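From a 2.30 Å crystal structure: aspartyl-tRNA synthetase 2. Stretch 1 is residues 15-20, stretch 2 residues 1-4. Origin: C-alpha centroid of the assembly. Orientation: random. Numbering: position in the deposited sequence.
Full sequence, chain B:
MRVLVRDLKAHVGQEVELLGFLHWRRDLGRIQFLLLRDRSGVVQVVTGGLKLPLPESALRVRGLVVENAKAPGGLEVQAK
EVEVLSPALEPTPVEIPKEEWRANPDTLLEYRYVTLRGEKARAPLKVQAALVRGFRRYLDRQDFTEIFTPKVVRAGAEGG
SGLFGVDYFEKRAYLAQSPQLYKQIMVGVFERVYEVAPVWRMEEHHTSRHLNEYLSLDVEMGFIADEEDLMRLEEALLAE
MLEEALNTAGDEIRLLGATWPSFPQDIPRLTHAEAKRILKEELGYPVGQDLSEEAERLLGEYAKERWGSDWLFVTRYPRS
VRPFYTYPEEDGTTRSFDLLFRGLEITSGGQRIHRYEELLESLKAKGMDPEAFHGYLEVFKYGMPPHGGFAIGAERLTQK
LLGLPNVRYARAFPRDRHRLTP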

# COMPACT_ATOMS: atom_id res chain seq x y z
N GLU B 15 -33.75 -17.63 7.40
CA GLU B 15 -33.12 -18.43 6.37
C GLU B 15 -32.00 -17.56 5.82
O GLU B 15 -32.22 -16.40 5.48
CB GLU B 15 -34.12 -18.74 5.25
CG GLU B 15 -33.89 -20.07 4.55
CD GLU B 15 -34.69 -21.20 5.19
OE1 GLU B 15 -35.91 -21.29 4.92
OE2 GLU B 15 -34.10 -22.00 5.96
N VAL B 16 -30.78 -18.10 5.77
CA VAL B 16 -29.65 -17.34 5.25
C VAL B 16 -28.91 -18.14 4.19
O VAL B 16 -29.16 -19.34 3.99
CB VAL B 16 -28.64 -16.95 6.38
CG1 VAL B 16 -29.36 -16.23 7.50
CG2 VAL B 16 -27.92 -18.18 6.90
N GLU B 17 -28.01 -17.46 3.48
CA GLU B 17 -27.22 -18.12 2.45
C GLU B 17 -25.75 -17.99 2.83
O GLU B 17 -25.30 -16.90 3.18
CB GLU B 17 -27.46 -17.47 1.09
CG GLU B 17 -26.86 -18.27 -0.06
CD GLU B 17 -27.21 -17.72 -1.43
OE1 GLU B 17 -26.51 -16.79 -1.90
OE2 GLU B 17 -28.21 -18.21 -2.02
N LEU B 18 -25.02 -19.09 2.81
CA LEU B 18 -23.60 -19.06 3.17
C LEU B 18 -22.75 -19.44 1.95
O LEU B 18 -23.21 -20.17 1.07
CB LEU B 18 -23.33 -20.07 4.30
CG LEU B 18 -24.13 -19.94 5.62
CD1 LEU B 18 -24.08 -21.24 6.37
CD2 LEU B 18 -23.57 -18.80 6.45
N LEU B 19 -21.54 -18.91 1.90
CA LEU B 19 -20.59 -19.24 0.83
C LEU B 19 -19.29 -19.50 1.57
O LEU B 19 -18.92 -18.73 2.46
CB LEU B 19 -20.40 -18.08 -0.15
CG LEU B 19 -21.65 -17.66 -0.96
CD1 LEU B 19 -21.34 -16.43 -1.81
CD2 LEU B 19 -22.09 -18.84 -1.84
N GLY B 20 -18.61 -20.60 1.25
CA GLY B 20 -17.36 -20.91 1.93
C GLY B 20 -16.77 -22.24 1.49
O GLY B 20 -17.09 -22.72 0.41
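Stretch 2 1-4: MRVL

A chain terminus can lie along a strand with very few backbone hydrogen bonds, while a side chain and a water serve polar groups that the bridge leaves over. The first residues of aspartyl-tRNA synthetase 2 illustrate the point. Met1 to Leu4 run extended, with phi and psi of -77°/128° at Arg2 and -120°/136° at Val3, alongside the strand formed by residues 15-20. The two segments run in the same direction, and a single beta bridge pairs Arg2 with Glu17, their CA atoms 4.7 Å apart.

Glu17 supplies both backbone groups of that bridge. Its carbonyl is the better served: Val3 N donates to Glu17 O at 2.9 Å, nearly straight at 172°, and Arg2 CA adds a CA-H...O contact to Glu17 O at 3.4 Å. The other link is weak, Glu17 N reaching Met1 O at 3.3 Å with an angle of 141°.

Beyond the bridge, the backbones no longer bond directly, and a side chain takes over. The CA-to-CB bond of Arg2 points sideways, yet its end comes nearer the strand, where Arg2 NH2 donates to Leu19 O at 2.7 Å. Leu19 CD1 lies over one face of the guanidinium, so the same residue offers the charged group both an acceptor and an apolar cover.

One water completes the arrangement. It accepts from Leu19 N at 3.0 Å and, weakly, from Arg2 NE at 2.9 Å, while Val3 O lies 2.6 Å from the water oxygen as an acceptor. The water thus stands between Leu19 N and Val3 O, joining a donor and an acceptor that do not meet directly.

Apolar packing accompanies this network: Val16 CB lies 3.8 Å from Val3 CG2, whereas the CA-to-CB bonds of Met1 and Leu4 point away from the strand.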

# COMPACT_ATOMS: atom_id res chain seq x y z
N MET B 1 -30.23 -13.49 0.95
CA MET B 1 -29.00 -12.64 1.07
C MET B 1 -27.84 -13.44 1.66
O MET B 1 -28.03 -14.28 2.55
CB MET B 1 -29.27 -11.43 1.98
CG MET B 1 -29.39 -11.80 3.47
SD MET B 1 -29.54 -10.38 4.59
CE MET B 1 -27.80 -10.05 4.98
N ARG B 2 -26.64 -13.17 1.17
CA ARG B 2 -25.46 -13.86 1.66
C ARG B 2 -25.05 -13.28 3.01
O ARG B 2 -24.92 -12.06 3.16
CB ARG B 2 -24.30 -13.73 0.66
CG ARG B 2 -23.18 -14.77 0.85
CD ARG B 2 -21.99 -14.25 1.66
NE ARG B 2 -20.97 -15.29 1.89
CZ ARG B 2 -19.65 -15.08 1.86
NH1 ARG B 2 -19.17 -13.87 1.61
NH2 ARG B 2 -18.81 -16.08 2.08
N VAL B 3 -24.88 -14.16 3.99
CA VAL B 3 -24.48 -13.76 5.33
C VAL B 3 -23.16 -14.42 5.72
O VAL B 3 -22.95 -15.61 5.48
CB VAL B 3 -25.56 -14.17 6.39
CG1 VAL B 3 -25.16 -13.67 7.77
CG2 VAL B 3 -26.92 -13.62 5.99
N LEU B 4 -22.26 -13.65 6.32
CA LEU B 4 -20.98 -14.15 6.77
C LEU B 4 -21.16 -14.84 8.13
O LEU B 4 -22.09 -14.52 8.87
CB LEU B 4 -19.99 -13.00 6.93
CG LEU B 4 -19.34 -12.47 5.65
CD1 LEU B 4 -18.70 -11.09 5.89
CD2 LEU B 4 -18.28 -13.48 5.22
O HOH W 1 -21.11 -17.02 4.20